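Local coordinates for flagella basal body P-ring formation protein FlgA (Salmonella typhimurium, PDB 3TEE) that takes part in assembling the P-ring of the flagellar basal body, as a periplasmic protein that may act as a chaperone or modulator of that process, at residues Q114-R122 / V130-A138; L7-F18 / K48-V56. All blocks are in the same frame, centred on the assembly; numbering follows the deposited sequence.

Interaction 1: residues Q114-R122 / V130-A138; sequences QIQDAVSLR and VQLTMIRQA
Val119 and Arg136 meet because Val119 sets CG1 trans to its backbone N (chi1 168°), while Arg136 turns CG into the space between its own N and carbonyl carbon (chi1 63°) and then runs extended to NE. The two side chains lie side by side, pointing the same way, and Val119 CG1 rests 3.4 Å from Arg136 NH2, over one face of the guanidinium near its rim. A branched aliphatic residue suits this place, since its methyls cover a flat cation whose polar rim remains available: Arg136 NH1 bonds to Gln137 O almost in the guanidinium plane, and NE to a glycerol probably from the crystallisation liquor. An arginine also suits because it makes a cation-pi contact with Trp139. Val119 CG2 packs against Ala138 CB, which lies 3.3 Å from Asp117 O, against the partner backbone, where a short side chain fits. Leu121 extends the same side, laying CD2 against Arg136 CG at 3.8 Å.

Val119 and Arg136 form an antiparallel hydrogen-bonded pair, Val119 N to Arg136 O 2.8 Å and Arg136 N to Val119 O 2.9 Å. Just beyond the strand ends, Ala138 N to Asp117 O and Leu121 N to Met134 O continue the pairing. Ile135 drops to the other face, its CD1 lying 3.8 Å from Ala118 CB and also against Ile115 CG2, in an apolar patch that continues to Val130 and strand 94-100. Met134 CG lies over the centre of the Arg122 guanidinium, and a water accepts from Arg122 NE while donating to Thr133 O.

The type II beta turn from Ile115 to Ala118 leads into this pairing, a short two-stranded antiparallel sheet within the P-ring chaperone region of FlgA, whose family is grouped with the SAF-like domains.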
ATOM      1  N   GLN A 114       0.426   5.637   5.276  1.00 52.95           N
ATOM      2  CA  GLN A 114       0.952   4.437   4.598  1.00 53.38           C
ATOM      3  C   GLN A 114       2.435   4.158   4.932  1.00 57.51           C
ATOM      4  O   GLN A 114       2.894   3.042   4.700  1.00 58.97           O
ATOM      5  CB  GLN A 114       0.822   4.544   3.058  1.00 54.60           C
ATOM      6  CG  GLN A 114      -0.572   4.835   2.477  1.00 63.97           C
ATOM      7  CD  GLN A 114      -0.516   4.879   0.958  1.00 76.26           C
ATOM      8  OE1 GLN A 114      -0.167   3.878   0.314  1.00 77.00           O
ATOM      9  NE2 GLN A 114      -0.829   6.046   0.339  1.00 48.17           N
ATOM     10  N   ILE A 115       3.197   5.174   5.400  1.00 52.22           N
ATOM     11  CA  ILE A 115       4.625   5.027   5.717  1.00 51.56           C
ATOM     12  C   ILE A 115       4.928   4.748   7.201  1.00 57.08           C
ATOM     13  O   ILE A 115       6.090   4.737   7.610  1.00 56.07           O
ATOM     14  CB  ILE A 115       5.578   6.062   5.017  1.00 53.51           C
ATOM     15  CG1 ILE A 115       5.297   7.532   5.401  1.00 52.58           C
ATOM     16  CG2 ILE A 115       5.555   5.891   3.504  1.00 53.99           C
ATOM     17  CD1 ILE A 115       5.733   7.986   6.842  1.00 55.77           C
ATOM     18  N   GLN A 116       3.875   4.518   8.006  1.00 56.27           N
ATOM     19  CA  GLN A 116       4.012   4.162   9.419  1.00 57.82           C
ATOM     20  C   GLN A 116       4.670   2.778   9.495  1.00 60.83           C
ATOM     21  O   GLN A 116       4.274   1.871   8.766  1.00 61.52           O
ATOM     22  CB  GLN A 116       2.643   4.161  10.118  1.00 60.40           C
ATOM     23  CG  GLN A 116       2.110   5.567  10.414  1.00 77.55           C
ATOM     24  CD  GLN A 116       0.798   5.542  11.165  1.00 98.37           C
ATOM     25  OE1 GLN A 116       0.580   4.730  12.076  1.00 95.93           O
ATOM     26  NE2 GLN A 116      -0.093   6.460  10.823  1.00 88.44           N
ATOM     27  N   ASP A 117       5.733   2.652  10.287  1.00 57.83           N
ATOM     28  CA  ASP A 117       6.530   1.416  10.409  1.00 58.49           C
ATOM     29  C   ASP A 117       7.175   0.913   9.087  1.00 58.08           C
ATOM     30  O   ASP A 117       7.483  -0.274   8.964  1.00 57.99           O
ATOM     31  CB  ASP A 117       5.777   0.297  11.168  1.00 61.91           C
ATOM     32  CG  ASP A 117       5.905   0.422  12.667  1.00 77.58           C
ATOM     33  OD1 ASP A 117       6.978   0.070  13.202  1.00 79.40           O
ATOM     34  OD2 ASP A 117       4.943   0.908  13.306  1.00 85.87           O
ATOM     35  N   ALA A 118       7.381   1.818   8.109  1.00 49.54           N
ATOM     36  CA  ALA A 118       8.025   1.468   6.844  1.00 46.74           C
ATOM     37  C   ALA A 118       9.532   1.578   6.997  1.00 45.62           C
ATOM     38  O   ALA A 118      10.027   2.327   7.838  1.00 44.30           O
ATOM     39  CB  ALA A 118       7.534   2.369   5.730  1.00 47.08           C
ATOM     40  N   VAL A 119      10.267   0.765   6.231  1.00 41.48           N
ATOM     41  CA  VAL A 119      11.720   0.716   6.249  1.00 40.36           C
ATOM     42  C   VAL A 119      12.184   0.805   4.796  1.00 42.05           C
ATOM     43  O   VAL A 119      11.548   0.225   3.910  1.00 40.56           O
ATOM     44  CB  VAL A 119      12.203  -0.584   6.969  1.00 44.32           C
ATOM     45  CG1 VAL A 119      13.685  -0.828   6.754  1.00 43.93           C
ATOM     46  CG2 VAL A 119      11.891  -0.537   8.472  1.00 43.81           C
ATOM     47  N   SER A 120      13.280   1.540   4.545  1.00 38.69           N
ATOM     48  CA  SER A 120      13.769   1.706   3.185  1.00 38.38           C
ATOM     49  C   SER A 120      14.507   0.476   2.673  1.00 42.87           C
ATOM     50  O   SER A 120      15.318  -0.112   3.389  1.00 43.34           O
ATOM     51  CB  SER A 120      14.690   2.921   3.093  1.00 40.88           C
ATOM     52  OG  SER A 120      14.936   3.196   1.728  1.00 41.36           O
ATOM     53  N   LEU A 121      14.237   0.113   1.424  1.00 40.77           N
ATOM     54  CA  LEU A 121      14.951  -0.964   0.729  1.00 42.68           C
ATOM     55  C   LEU A 121      16.176  -0.378   0.013  1.00 46.37           C
ATOM     56  O   LEU A 121      17.013  -1.131  -0.475  1.00 47.37           O
ATOM     57  CB  LEU A 121      14.040  -1.663  -0.298  1.00 43.08           C
ATOM     58  CG  LEU A 121      12.867  -2.480   0.273  1.00 48.60           C
ATOM     59  CD1 LEU A 121      11.934  -2.910  -0.833  1.00 49.37           C
ATOM     60  CD2 LEU A 121      13.366  -3.712   1.049  1.00 51.21           C
ATOM     61  N   ARG A 122      16.274   0.962  -0.067  1.00 42.83           N
ATOM     62  CA  ARG A 122      17.359   1.626  -0.808  1.00 43.39           C
ATOM     63  C   ARG A 122      17.962   2.802  -0.077  1.00 43.85           C
ATOM     64  O   ARG A 122      17.347   3.339   0.840  1.00 41.55           O
ATOM     65  CB  ARG A 122      16.823   2.184  -2.152  1.00 45.36           C
ATOM     66  CG  ARG A 122      15.976   1.243  -2.994  1.00 58.73           C
ATOM     67  CD  ARG A 122      15.824   1.782  -4.389  1.00 69.93           C
ATOM     68  NE  ARG A 122      14.784   1.069  -5.124  1.00 79.61           N
ATOM     69  CZ  ARG A 122      14.210   1.524  -6.232  1.00 93.18           C
ATOM     70  NH1 ARG A 122      14.561   2.703  -6.735  1.00 72.80           N
ATOM     71  NH2 ARG A 122      13.273   0.809  -6.841  1.00 84.03           N
ATOM     72  N   VAL A 130       8.588   9.072  -2.377  1.00 28.97           N
ATOM     73  CA  VAL A 130       8.641   7.758  -1.744  1.00 29.66           C
ATOM     74  C   VAL A 130       7.699   6.822  -2.506  1.00 36.27           C
ATOM     75  O   VAL A 130       6.477   7.034  -2.503  1.00 35.42           O
ATOM     76  CB  VAL A 130       8.327   7.814  -0.226  1.00 33.25           C
ATOM     77  CG1 VAL A 130       8.226   6.406   0.377  1.00 34.11           C
ATOM     78  CG2 VAL A 130       9.373   8.652   0.521  1.00 32.73           C
ATOM     79  N   GLN A 131       8.269   5.821  -3.176  1.00 34.62           N
ATOM     80  CA  GLN A 131       7.476   4.819  -3.909  1.00 35.69           C
ATOM     81  C   GLN A 131       7.348   3.547  -3.098  1.00 41.34           C
ATOM     82  O   GLN A 131       8.256   3.214  -2.337  1.00 40.37           O
ATOM     83  CB  GLN A 131       8.085   4.515  -5.274  1.00 37.13           C
ATOM     84  CG  GLN A 131       8.094   5.711  -6.224  1.00 39.87           C
ATOM     85  CD  GLN A 131       8.982   5.393  -7.400  1.00 50.33           C
ATOM     86  OE1 GLN A 131      10.161   5.754  -7.425  1.00 44.05           O
ATOM     87  NE2 GLN A 131       8.443   4.693  -8.394  1.00 37.88           N
ATOM     88  N   LEU A 132       6.212   2.842  -3.233  1.00 41.98           N
ATOM     89  CA  LEU A 132       5.958   1.559  -2.540  1.00 43.47           C
ATOM     90  C   LEU A 132       7.041   0.498  -2.835  1.00 48.23           C
ATOM     91  O   LEU A 132       7.400  -0.270  -1.946  1.00 48.69           O
ATOM     92  CB  LEU A 132       4.549   1.025  -2.856  1.00 43.91           C
ATOM     93  CG  LEU A 132       3.366   1.809  -2.266  1.00 48.48           C
ATOM     94  CD1 LEU A 132       2.055   1.287  -2.815  1.00 54.54           C
ATOM     95  CD2 LEU A 132       3.333   1.714  -0.740  1.00 48.16           C
ATOM     96  N   THR A 133       7.619   0.519  -4.049  1.00 45.87           N
ATOM     97  CA  THR A 133       8.720  -0.381  -4.435  1.00 46.93           C
ATOM     98  C   THR A 133      10.039  -0.104  -3.686  1.00 49.42           C
ATOM     99  O   THR A 133      10.925  -0.955  -3.716  1.00 49.82           O
ATOM    100  CB  THR A 133       8.954  -0.333  -5.954  1.00 58.98           C
ATOM    101  OG1 THR A 133       9.048   1.032  -6.389  1.00 55.27           O
ATOM    102  CG2 THR A 133       7.878  -1.074  -6.737  1.00 58.95           C
ATOM    103  N   MET A 134      10.191   1.081  -3.042  1.00 42.61           N
ATOM    104  CA  MET A 134      11.434   1.460  -2.342  1.00 41.42           C
ATOM    105  C   MET A 134      11.404   1.038  -0.891  1.00 44.01           C
ATOM    106  O   MET A 134      12.405   1.196  -0.193  1.00 44.51           O
ATOM    107  CB  MET A 134      11.621   2.996  -2.324  1.00 43.02           C
ATOM    108  CG  MET A 134      11.949   3.640  -3.630  1.00 46.32           C
ATOM    109  SD  MET A 134      11.633   5.454  -3.505  1.00 49.06           S
ATOM    110  CE  MET A 134      12.489   5.927  -4.961  1.00 46.59           C
ATOM    111  N   ILE A 135      10.234   0.629  -0.398  1.00 40.79           N
ATOM    112  CA  ILE A 135      10.029   0.367   1.020  1.00 40.16           C
ATOM    113  C   ILE A 135       9.389  -0.997   1.326  1.00 45.26           C
ATOM    114  O   ILE A 135       8.759  -1.608   0.463  1.00 43.98           O
ATOM    115  CB  ILE A 135       9.183   1.538   1.663  1.00 42.20           C
ATOM    116  CG1 ILE A 135       7.712   1.506   1.190  1.00 42.87           C
ATOM    117  CG2 ILE A 135       9.842   2.940   1.430  1.00 40.03           C
ATOM    118  CD1 ILE A 135       6.708   2.378   2.007  1.00 52.44           C
ATOM    119  N   ARG A 136       9.468  -1.384   2.599  1.00 43.38           N
ATOM    120  CA  ARG A 136       8.886  -2.613   3.154  1.00 43.87           C
ATOM    121  C   ARG A 136       8.399  -2.308   4.563  1.00 49.65           C
ATOM    122  O   ARG A 136       8.802  -1.289   5.131  1.00 47.97           O
ATOM    123  CB  ARG A 136       9.946  -3.747   3.187  1.00 40.53           C
ATOM    124  CG  ARG A 136      11.162  -3.487   4.096  1.00 46.11           C
ATOM    125  CD  ARG A 136      11.875  -4.784   4.498  1.00 43.06           C
ATOM    126  NE  ARG A 136      13.191  -4.551   5.113  1.00 38.83           N
ATOM    127  CZ  ARG A 136      13.391  -4.324   6.406  1.00 50.81           C
ATOM    128  NH1 ARG A 136      12.364  -4.282   7.249  1.00 52.12           N
ATOM    129  NH2 ARG A 136      14.616  -4.135   6.868  1.00 43.62           N
ATOM    130  N   GLN A 137       7.588  -3.219   5.165  1.00 47.88           N
ATOM    131  CA  GLN A 137       7.179  -3.047   6.557  1.00 47.20           C
ATOM    132  C   GLN A 137       8.349  -3.426   7.433  1.00 49.28           C
ATOM    133  O   GLN A 137       9.196  -4.217   7.007  1.00 48.30           O
ATOM    134  CB  GLN A 137       5.925  -3.885   6.900  1.00 48.91           C
ATOM    135  CG  GLN A 137       4.614  -3.127   6.667  1.00 60.26           C
ATOM    136  CD  GLN A 137       4.523  -1.826   7.439  1.00 80.12           C
ATOM    137  OE1 GLN A 137       4.401  -1.802   8.670  1.00 74.50           O
ATOM    138  NE2 GLN A 137       4.592  -0.711   6.727  1.00 78.87           N
ATOM    139  N   ALA A 138       8.433  -2.840   8.636  1.00 45.78           N
ATOM    140  CA  ALA A 138       9.507  -3.139   9.578  1.00 46.70           C
ATOM    141  C   ALA A 138       9.440  -4.611  10.025  1.00 53.27           C
ATOM    142  O   ALA A 138       8.377  -5.235   9.941  1.00 53.81           O
ATOM    143  CB  ALA A 138       9.398  -2.233  10.796  1.00 47.62           C
TER
HETATM  144  O   HOH W   1      13.406  -1.309  -4.522  1.00 70.56           O

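Interaction 2: residues L7-F18 / K48-V56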
ATOM      1  N   LEU A   7     -16.464  18.235 -17.161  1.00 26.08           N
ATOM      2  CA  LEU A   7     -15.325  17.350 -16.887  1.00 28.13           C
ATOM      3  C   LEU A   7     -14.449  17.897 -15.764  1.00 30.33           C
ATOM      4  O   LEU A   7     -13.990  17.108 -14.951  1.00 28.73           O
ATOM      5  CB  LEU A   7     -14.456  17.103 -18.142  1.00 29.01           C
ATOM      6  CG  LEU A   7     -15.094  16.197 -19.222  1.00 34.41           C
ATOM      7  CD1 LEU A   7     -14.343  16.331 -20.521  1.00 34.97           C
ATOM      8  CD2 LEU A   7     -15.152  14.728 -18.763  1.00 36.91           C
ATOM      9  N   THR A   8     -14.195  19.230 -15.741  1.00 27.97           N
ATOM     10  CA  THR A   8     -13.384  19.868 -14.680  1.00 27.69           C
ATOM     11  C   THR A   8     -14.027  19.643 -13.299  1.00 27.88           C
ATOM     12  O   THR A   8     -13.334  19.252 -12.352  1.00 25.67           O
ATOM     13  CB  THR A   8     -13.133  21.360 -14.997  1.00 32.30           C
ATOM     14  OG1 THR A   8     -12.387  21.445 -16.229  1.00 27.27           O
ATOM     15  CG2 THR A   8     -12.390  22.084 -13.853  1.00 28.72           C
ATOM     16  N   THR A   9     -15.342  19.876 -13.198  1.00 25.17           N
ATOM     17  CA  THR A   9     -16.099  19.627 -11.963  1.00 25.61           C
ATOM     18  C   THR A   9     -16.094  18.113 -11.635  1.00 28.29           C
ATOM     19  O   THR A   9     -15.872  17.735 -10.481  1.00 25.62           O
ATOM     20  CB  THR A   9     -17.536  20.225 -12.064  1.00 29.45           C
ATOM     21  OG1 THR A   9     -17.430  21.644 -12.151  1.00 30.66           O
ATOM     22  CG2 THR A   9     -18.418  19.863 -10.854  1.00 26.80           C
ATOM     23  N   TRP A  10     -16.333  17.252 -12.636  1.00 27.24           N
ATOM     24  CA  TRP A  10     -16.354  15.813 -12.373  1.00 28.39           C
ATOM     25  C   TRP A  10     -15.008  15.312 -11.798  1.00 29.51           C
ATOM     26  O   TRP A  10     -14.995  14.702 -10.720  1.00 28.75           O
ATOM     27  CB  TRP A  10     -16.764  15.032 -13.632  1.00 28.35           C
ATOM     28  CG  TRP A  10     -17.037  13.580 -13.398  1.00 30.31           C
ATOM     29  CD1 TRP A  10     -18.145  13.035 -12.816  1.00 34.17           C
ATOM     30  CD2 TRP A  10     -16.267  12.489 -13.897  1.00 30.14           C
ATOM     31  NE1 TRP A  10     -18.082  11.661 -12.875  1.00 34.52           N
ATOM     32  CE2 TRP A  10     -16.927  11.296 -13.513  1.00 34.67           C
ATOM     33  CE3 TRP A  10     -15.061  12.400 -14.620  1.00 31.46           C
ATOM     34  CZ2 TRP A  10     -16.450  10.028 -13.863  1.00 33.57           C
ATOM     35  CZ3 TRP A  10     -14.568  11.135 -14.934  1.00 33.38           C
ATOM     36  CH2 TRP A  10     -15.256   9.971 -14.545  1.00 33.96           C
ATOM     37  N   PHE A  11     -13.891  15.612 -12.464  1.00 25.68           N
ATOM     38  CA  PHE A  11     -12.582  15.179 -11.945  1.00 25.23           C
ATOM     39  C   PHE A  11     -12.229  15.844 -10.633  1.00 28.46           C
ATOM     40  O   PHE A  11     -11.627  15.179  -9.801  1.00 27.11           O
ATOM     41  CB  PHE A  11     -11.452  15.395 -12.960  1.00 26.23           C
ATOM     42  CG  PHE A  11     -11.404  14.301 -13.997  1.00 27.18           C
ATOM     43  CD1 PHE A  11     -10.796  13.075 -13.710  1.00 30.12           C
ATOM     44  CD2 PHE A  11     -11.925  14.505 -15.270  1.00 27.25           C
ATOM     45  CE1 PHE A  11     -10.743  12.061 -14.672  1.00 30.89           C
ATOM     46  CE2 PHE A  11     -11.889  13.484 -16.227  1.00 30.67           C
ATOM     47  CZ  PHE A  11     -11.269  12.284 -15.930  1.00 29.28           C
ATOM     48  N   SER A  12     -12.580  17.144 -10.436  1.00 25.46           N
ATOM     49  CA  SER A  12     -12.337  17.838  -9.142  1.00 24.30           C
ATOM     50  C   SER A  12     -13.031  17.070  -7.983  1.00 27.72           C
ATOM     51  O   SER A  12     -12.414  16.810  -6.951  1.00 27.84           O
ATOM     52  CB  SER A  12     -12.881  19.273  -9.192  1.00 23.46           C
ATOM     53  OG  SER A  12     -12.092  20.092 -10.047  1.00 28.29           O
ATOM     54  N   GLN A  13     -14.322  16.766  -8.141  1.00 26.27           N
ATOM     55  CA  GLN A  13     -15.120  16.031  -7.128  1.00 27.53           C
ATOM     56  C   GLN A  13     -14.555  14.604  -6.934  1.00 31.43           C
ATOM     57  O   GLN A  13     -14.380  14.169  -5.798  1.00 30.13           O
ATOM     58  CB  GLN A  13     -16.601  15.962  -7.529  1.00 28.16           C
ATOM     59  CG  GLN A  13     -17.291  17.329  -7.394  1.00 33.90           C
ATOM     60  CD  GLN A  13     -18.668  17.438  -8.005  1.00 34.27           C
ATOM     61  OE1 GLN A  13     -19.128  16.542  -8.717  1.00 29.67           O
ATOM     62  NE2 GLN A  13     -19.338  18.582  -7.775  1.00 27.73           N
ATOM     63  N   ARG A  14     -14.238  13.908  -8.038  1.00 30.26           N
ATOM     64  CA  ARG A  14     -13.647  12.556  -7.963  1.00 33.25           C
ATOM     65  C   ARG A  14     -12.315  12.540  -7.198  1.00 36.82           C
ATOM     66  O   ARG A  14     -11.978  11.545  -6.542  1.00 35.62           O
ATOM     67  CB  ARG A  14     -13.348  12.041  -9.364  1.00 35.30           C
ATOM     68  CG  ARG A  14     -14.521  11.405 -10.011  1.00 47.92           C
ATOM     69  CD  ARG A  14     -14.117  10.898 -11.374  1.00 59.53           C
ATOM     70  NE  ARG A  14     -13.220   9.737 -11.338  1.00 66.39           N
ATOM     71  CZ  ARG A  14     -13.608   8.480 -11.154  1.00 78.81           C
ATOM     72  NH1 ARG A  14     -14.887   8.196 -10.938  1.00 63.71           N
ATOM     73  NH2 ARG A  14     -12.718   7.500 -11.155  1.00 72.80           N
ATOM     74  N   LEU A  15     -11.560  13.641  -7.301  1.00 33.35           N
ATOM     75  CA  LEU A  15     -10.217  13.761  -6.704  1.00 31.72           C
ATOM     76  C   LEU A  15     -10.226  14.469  -5.356  1.00 33.20           C
ATOM     77  O   LEU A  15      -9.157  14.835  -4.862  1.00 33.17           O
ATOM     78  CB  LEU A  15      -9.259  14.443  -7.711  1.00 30.79           C
ATOM     79  CG  LEU A  15      -8.552  13.571  -8.788  1.00 37.14           C
ATOM     80  CD1 LEU A  15      -9.443  12.517  -9.398  1.00 45.44           C
ATOM     81  CD2 LEU A  15      -8.011  14.428  -9.944  1.00 34.31           C
ATOM     82  N   ALA A  16     -11.426  14.615  -4.723  1.00 28.28           N
ATOM     83  CA  ALA A  16     -11.542  15.245  -3.405  1.00 29.71           C
ATOM     84  C   ALA A  16     -10.652  14.451  -2.390  1.00 35.56           C
ATOM     85  O   ALA A  16     -10.593  13.224  -2.440  1.00 36.52           O
ATOM     86  CB  ALA A  16     -13.003  15.264  -2.943  1.00 31.14           C
ATOM     87  N   GLY A  17      -9.884  15.152  -1.584  1.00 33.34           N
ATOM     88  CA  GLY A  17      -8.977  14.464  -0.666  1.00 35.31           C
ATOM     89  C   GLY A  17      -7.614  14.126  -1.258  1.00 41.28           C
ATOM     90  O   GLY A  17      -6.679  13.921  -0.490  1.00 42.32           O
ATOM     91  N   PHE A  18      -7.462  14.068  -2.622  1.00 37.07           N
ATOM     92  CA  PHE A  18      -6.163  13.825  -3.299  1.00 36.04           C
ATOM     93  C   PHE A  18      -5.570  15.147  -3.842  1.00 37.18           C
ATOM     94  O   PHE A  18      -4.350  15.366  -3.795  1.00 33.54           O
ATOM     95  CB  PHE A  18      -6.298  12.860  -4.496  1.00 38.69           C
ATOM     96  CG  PHE A  18      -6.583  11.394  -4.234  1.00 42.99           C
ATOM     97  CD1 PHE A  18      -5.558  10.519  -3.894  1.00 46.94           C
ATOM     98  CD2 PHE A  18      -7.863  10.873  -4.414  1.00 47.19           C
ATOM     99  CE1 PHE A  18      -5.816   9.151  -3.707  1.00 48.88           C
ATOM    100  CE2 PHE A  18      -8.121   9.510  -4.225  1.00 50.29           C
ATOM    101  CZ  PHE A  18      -7.096   8.656  -3.878  1.00 48.72           C
ATOM    102  N   LYS A  48      -6.641   4.400 -13.128  1.00 54.73           N
ATOM    103  CA  LYS A  48      -5.929   5.652 -13.396  1.00 53.87           C
ATOM    104  C   LYS A  48      -6.828   6.850 -13.073  1.00 54.18           C
ATOM    105  O   LYS A  48      -7.917   6.964 -13.623  1.00 53.41           O
ATOM    106  CB  LYS A  48      -5.424   5.693 -14.846  1.00 57.15           C
ATOM    107  CG  LYS A  48      -4.233   6.621 -15.031  1.00 73.25           C
ATOM    108  CD  LYS A  48      -3.710   6.586 -16.449  1.00 80.48           C
ATOM    109  CE  LYS A  48      -2.558   7.534 -16.622  1.00 86.02           C
ATOM    110  NZ  LYS A  48      -2.028   7.492 -18.009  1.00 99.52           N
ATOM    111  N   LEU A  49      -6.375   7.723 -12.164  1.00 49.02           N
ATOM    112  CA  LEU A  49      -7.123   8.883 -11.667  1.00 48.26           C
ATOM    113  C   LEU A  49      -6.836  10.228 -12.365  1.00 46.13           C
ATOM    114  O   LEU A  49      -7.673  11.126 -12.325  1.00 45.33           O
ATOM    115  CB  LEU A  49      -6.842   9.023 -10.157  1.00 49.47           C
ATOM    116  CG  LEU A  49      -7.571   8.038  -9.222  1.00 57.02           C
ATOM    117  CD1 LEU A  49      -6.590   7.104  -8.550  1.00 57.85           C
ATOM    118  CD2 LEU A  49      -8.351   8.782  -8.143  1.00 61.36           C
ATOM    119  N   TRP A  50      -5.628  10.392 -12.934  1.00 37.17           N
ATOM    120  CA  TRP A  50      -5.173  11.647 -13.533  1.00 34.97           C
ATOM    121  C   TRP A  50      -4.168  11.344 -14.651  1.00 37.38           C
ATOM    122  O   TRP A  50      -3.892  10.181 -14.915  1.00 37.70           O
ATOM    123  CB  TRP A  50      -4.521  12.533 -12.445  1.00 32.43           C
ATOM    124  CG  TRP A  50      -3.596  11.766 -11.540  1.00 33.06           C
ATOM    125  CD1 TRP A  50      -2.456  11.102 -11.903  1.00 35.88           C
ATOM    126  CD2 TRP A  50      -3.794  11.489 -10.149  1.00 33.19           C
ATOM    127  NE1 TRP A  50      -1.895  10.488 -10.809  1.00 35.06           N
ATOM    128  CE2 TRP A  50      -2.709  10.687  -9.720  1.00 36.71           C
ATOM    129  CE3 TRP A  50      -4.784  11.843  -9.214  1.00 35.75           C
ATOM    130  CZ2 TRP A  50      -2.577  10.247  -8.401  1.00 36.50           C
ATOM    131  CZ3 TRP A  50      -4.669  11.379  -7.909  1.00 38.01           C
ATOM    132  CH2 TRP A  50      -3.571  10.593  -7.514  1.00 38.50           C
ATOM    133  N   GLY A  51      -3.611  12.384 -15.262  1.00 31.98           N
ATOM    134  CA  GLY A  51      -2.720  12.231 -16.401  1.00 32.54           C
ATOM    135  C   GLY A  51      -3.573  11.987 -17.624  1.00 37.21           C
ATOM    136  O   GLY A  51      -4.701  12.499 -17.700  1.00 34.07           O
ATOM    137  N   ASN A  52      -3.064  11.182 -18.569  1.00 34.66           N
ATOM    138  CA  ASN A  52      -3.804  10.861 -19.791  1.00 35.28           C
ATOM    139  C   ASN A  52      -4.784   9.748 -19.528  1.00 37.80           C
ATOM    140  O   ASN A  52      -4.402   8.606 -19.263  1.00 38.13           O
ATOM    141  CB  ASN A  52      -2.852  10.538 -20.958  1.00 38.47           C
ATOM    142  CG  ASN A  52      -1.982  11.703 -21.335  1.00 52.61           C
ATOM    143  OD1 ASN A  52      -2.419  12.856 -21.398  1.00 42.38           O
ATOM    144  ND2 ASN A  52      -0.704  11.431 -21.521  1.00 50.36           N
ATOM    145  N   VAL A  53      -6.070  10.094 -19.496  1.00 33.63           N
ATOM    146  CA  VAL A  53      -7.073   9.085 -19.178  1.00 33.18           C
ATOM    147  C   VAL A  53      -8.163   9.018 -20.233  1.00 34.09           C
ATOM    148  O   VAL A  53      -8.386   9.979 -20.965  1.00 32.97           O
ATOM    149  CB  VAL A  53      -7.662   9.242 -17.745  1.00 38.66           C
ATOM    150  CG1 VAL A  53      -6.577   9.136 -16.652  1.00 38.54           C
ATOM    151  CG2 VAL A  53      -8.443  10.539 -17.601  1.00 38.04           C
ATOM    152  N   ASN A  54      -8.884   7.899 -20.267  1.00 32.23           N
ATOM    153  CA  ASN A  54     -10.006   7.760 -21.181  1.00 33.51           C
ATOM    154  C   ASN A  54     -11.280   7.905 -20.359  1.00 37.05           C
ATOM    155  O   ASN A  54     -11.391   7.326 -19.277  1.00 37.02           O
ATOM    156  CB  ASN A  54      -9.973   6.398 -21.907  1.00 36.73           C
ATOM    157  CG  ASN A  54      -8.732   6.213 -22.768  1.00 57.13           C
ATOM    158  OD1 ASN A  54      -8.364   7.073 -23.575  1.00 49.40           O
ATOM    159  ND2 ASN A  54      -8.057   5.082 -22.606  1.00 54.34           N
ATOM    160  N   VAL A  55     -12.217   8.710 -20.852  1.00 32.77           N
ATOM    161  CA  VAL A  55     -13.505   8.913 -20.180  1.00 31.31           C
ATOM    162  C   VAL A  55     -14.601   8.483 -21.129  1.00 31.99           C
ATOM    163  O   VAL A  55     -14.637   8.959 -22.265  1.00 31.55           O
ATOM    164  CB  VAL A  55     -13.711  10.390 -19.756  1.00 34.99           C
ATOM    165  CG1 VAL A  55     -15.131  10.628 -19.210  1.00 34.19           C
ATOM    166  CG2 VAL A  55     -12.663  10.822 -18.741  1.00 35.02           C
ATOM    167  N   VAL A  56     -15.528   7.655 -20.642  1.00 28.29           N
ATOM    168  CA  VAL A  56     -16.698   7.260 -21.399  1.00 29.65           C
ATOM    169  C   VAL A  56     -17.764   8.327 -21.095  1.00 33.89           C
ATOM    170  O   VAL A  56     -17.985   8.661 -19.932  1.00 31.88           O
ATOM    171  CB  VAL A  56     -17.173   5.821 -21.068  1.00 35.10           C
ATOM    172  CG1 VAL A  56     -18.496   5.508 -21.775  1.00 35.01           C
ATOM    173  CG2 VAL A  56     -16.099   4.805 -21.474  1.00 35.71           C
TER
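Phe11 projects from helix 7-14 onto the valines of strand 53-56, and this is where the contact is tightest. Its CZ comes within 3.5 Å of Val55 CG2, which sits at the ring edge near its plane, and within 3.7 Å of Val53 CG2. With CG opposite its carbonyl carbon (chi1 -80°), the Phe11 ring is carried out between helix and strand, running counter to the valine side chains; Trp10 CE3 lies over one of its faces. A flat aromatic ring can reach from a helix to a strand whose axis is 12.4 Å away, and valines present short, branched methyls to it. Leu7 CD2 adds a contact with Val55 CG1 one helical turn earlier, and Val22, Val24 and Val70 of the neighbouring strands also touch Phe11, so this part belongs to the buried core. Buried Leu15 continues it: its CD1 lies 4.1 Å from Leu49 CD2 and 3.7 Å from Leu49 O, a buried carbonyl oxygen for which the model holds no partner.

The more open side begins at Phe18, an exposed residue facing partly exposed Leu49 and Trp50. Phe18 and Trp50 form an offset edge-to-face pair: the indole edge is directed toward the Phe18 face, with centroids 5.8 Å apart and planes at 75°. Phe18 CE2 also touches Leu49 CD2 at 4.0 Å. The two rings meet as broad apolar surfaces, partly open to solvent, with Leu110 against both.

The whole is the packing of an N-terminal helix across an antiparallel sheet, with Leu7 and Phe11 on its apolar side and Leu15 just past its end.

Interaction 2 closes before interaction 1 opens along the chain; their centres are 27 Å apart and their nearest atoms about 7 Å, without touching. They hold different elements: interaction 1 pairs two short strands near the middle of the molecule, whereas interaction 2 sets the N-terminal helix against the five-stranded sheet. Both nevertheless lean on strand 62-79, which Val130 and Phe11 each touch. Strand pairing rests on backbone bonds, with Arg136 packed on Val119, Arg122 and a water at the Met134 end, and Ile115, Ala118, Val130 and Ile135 as its apolar side. Helix-on-sheet packing relies on apolar and aromatic packing, without hydrogen bonds between the segments, buried at the valines and more open toward the loops.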